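Side-chain contact in nucleoside diphosphate kinase family protein (Babesia bovis, PDB 3JS9), which probably transfers the terminal phosphate of nucleoside triphosphates to nucleoside diphosphates, with magnesium as cofactor: residues E28-K31 / R32-K36. Numbering follows the deposited sequence. Where two conformers were deposited one is given.
Sequences EILK and RFEMK
Glu-28 has CG anti to the backbone N (chi1 178°) and bends at chi2, which turns OE2 toward Arg-32. Arg-32 has CG beside its backbone N (chi1 -77°). Its chain, extended from there to NE, runs back over the preceding turn to Glu-28. The result is an i to i+4 salt bridge, with Glu-28 OE2 2.8 Å from Arg-32 NE. OE2 accepts this bond with its anti lone pair and lies close to the guanidinium plane, at its edge. NH1 adds only a weak bond to OE2, at 3.3 Å. The carboxylate and guanidinium planes are turned 73° apart, so the two groups do not pair side by side. NH1 of Arg-32 also forms a salt bridge with Asp-112, while OE1 of Glu-28 pairs with Lys-31 NZ of a second subunit.

Both segments lie on helix 26-36, the helix of the first beta-alpha-beta crossover in the ferredoxin-like fold of this family, between strands 10-16 and 39-46. Leu-30 packs on strand 78-85 of the sheet. The i to i+4 backbone bonds of the helix include Met-35 N to Lys-31 O at 2.8 Å and Glu-34 N to Leu-30 O at 2.9 Å. On the buried side, Ile-29 CG2 approaches Phe-33 CD2 loosely, at 4.4 Å. The Phe-33 ring has the Ile-29 carbonyl oxygen at its edge and stacks with Trp-83 of strand 78-85.

Leu-30 and Glu-34 repeat the four-residue spacing, with Leu-30 CD2 3.7 Å from Glu-34 OE1. This carboxylate accepts hydrogen bonds from the backbone N atoms of Gly-27 and Ile-26 of the second subunit. Lys-31 returns the intersubunit salt bridge by pairing its NZ with Glu-28 of that subunit.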
loop_
_atom_site.group_PDB
_atom_site.type_symbol
_atom_site.label_atom_id
_atom_site.label_comp_id
_atom_site.label_asym_id
_atom_site.label_seq_id
_atom_site.Cartn_x
_atom_site.Cartn_y
_atom_site.Cartn_z
ATOM N N GLU A 28 -3.225 -6.432 -8.272
ATOM C CA GLU A 28 -3.097 -4.994 -8.280
ATOM C C GLU A 28 -4.103 -4.336 -9.222
ATOM O O GLU A 28 -4.728 -3.345 -8.872
ATOM C CB GLU A 28 -1.671 -4.638 -8.696
ATOM C CG GLU A 28 -1.340 -3.161 -8.806
ATOM C CD GLU A 28 -1.475 -2.393 -7.489
ATOM O OE1 GLU A 28 -1.245 -2.968 -6.421
ATOM O OE2 GLU A 28 -1.825 -1.201 -7.515
ATOM N N ILE A 29 -4.260 -4.891 -10.420
ATOM C CA ILE A 29 -5.108 -4.296 -11.430
ATOM C C ILE A 29 -6.568 -4.472 -11.016
ATOM O O ILE A 29 -7.348 -3.484 -11.015
ATOM C CB ILE A 29 -4.817 -4.896 -12.852
ATOM C CG1 ILE A 29 -3.444 -4.400 -13.406
ATOM C CG2 ILE A 29 -5.957 -4.612 -13.826
ATOM C CD1 ILE A 29 -2.805 -5.351 -14.512
ATOM N N LEU A 30 -6.943 -5.701 -10.639
ATOM C CA LEU A 30 -8.299 -5.962 -10.167
ATOM C C LEU A 30 -8.653 -4.970 -9.040
ATOM O O LEU A 30 -9.674 -4.290 -9.077
ATOM C CB LEU A 30 -8.433 -7.420 -9.705
ATOM C CG LEU A 30 -9.843 -8.067 -9.688
ATOM C CD1 LEU A 30 -9.723 -9.558 -9.533
ATOM C CD2 LEU A 30 -10.848 -7.510 -8.633
ATOM N N LYS A 31 -7.762 -4.874 -8.057
ATOM C CA LYS A 31 -7.957 -4.039 -6.882
ATOM C C LYS A 31 -8.163 -2.561 -7.272
ATOM O O LYS A 31 -9.005 -1.862 -6.686
ATOM C CB LYS A 31 -6.763 -4.245 -5.964
ATOM C CG LYS A 31 -6.739 -3.425 -4.657
ATOM C CD LYS A 31 -5.576 -3.967 -3.777
ATOM C CE LYS A 31 -5.009 -2.907 -2.783
ATOM N NZ LYS A 31 -5.973 -2.662 -1.660
ATOM N N ARG A 32 -7.436 -2.088 -8.288
ATOM C CA ARG A 32 -7.611 -0.693 -8.712
ATOM C C ARG A 32 -8.983 -0.493 -9.285
ATOM O O ARG A 32 -9.613 0.529 -9.004
ATOM C CB ARG A 32 -6.554 -0.253 -9.731
ATOM C CG ARG A 32 -5.195 0.061 -9.117
ATOM C CD ARG A 32 -4.152 0.144 -10.175
ATOM N NE ARG A 32 -2.834 0.316 -9.592
ATOM C CZ ARG A 32 -2.023 1.349 -9.836
ATOM N NH1 ARG A 32 -0.840 1.375 -9.250
ATOM N NH2 ARG A 32 -2.366 2.305 -10.707
ATOM N N PHE A 33 -9.485 -1.454 -10.057
ATOM C CA PHE A 33 -10.863 -1.347 -10.540
ATOM C C PHE A 33 -11.913 -1.440 -9.419
ATOM O O PHE A 33 -12.906 -0.692 -9.419
ATOM C CB PHE A 33 -11.127 -2.335 -11.678
ATOM C CG PHE A 33 -10.717 -1.794 -13.033
ATOM C CD1 PHE A 33 -11.623 -1.095 -13.817
ATOM C CD2 PHE A 33 -9.395 -1.904 -13.472
ATOM C CE1 PHE A 33 -11.239 -0.575 -15.029
ATOM C CE2 PHE A 33 -8.995 -1.383 -14.690
ATOM C CZ PHE A 33 -9.905 -0.714 -15.461
ATOM N N GLU A 34 -11.669 -2.342 -8.465
ATOM C CA GLU A 34 -12.550 -2.544 -7.340
ATOM C C GLU A 34 -12.604 -1.273 -6.485
ATOM O O GLU A 34 -13.703 -0.840 -6.125
ATOM C CB GLU A 34 -12.085 -3.770 -6.540
ATOM C CG GLU A 34 -13.129 -4.547 -5.762
ATOM C CD GLU A 34 -12.528 -5.841 -5.170
ATOM O OE1 GLU A 34 -11.283 -6.027 -5.242
ATOM O OE2 GLU A 34 -13.291 -6.674 -4.609
ATOM N N MET A 35 -11.444 -0.668 -6.182
ATOM C CA MET A 35 -11.477 0.536 -5.344
ATOM C C MET A 35 -12.159 1.699 -6.060
ATOM O O MET A 35 -12.763 2.521 -5.393
ATOM C CB MET A 35 -10.085 0.944 -4.874
ATOM C CG MET A 35 -9.401 -0.090 -4.021
ATOM S SD MET A 35 -10.259 -0.303 -2.469
ATOM C CE MET A 35 -11.389 -1.634 -2.913
ATOM N N LYS A 36 -12.097 1.746 -7.395
ATOM C CA LYS A 36 -12.691 2.812 -8.153
ATOM C C LYS A 36 -14.185 2.814 -7.999
ATOM O O LYS A 36 -14.819 3.870 -8.104
ATOM C CB LYS A 36 -12.338 2.672 -9.633
ATOM C CG LYS A 36 -12.950 3.730 -10.532
ATOM C CD LYS A 36 -12.357 5.169 -10.259
ATOM C CE LYS A 36 -12.783 6.175 -11.326
ATOM N NZ LYS A 36 -12.261 7.556 -11.072
#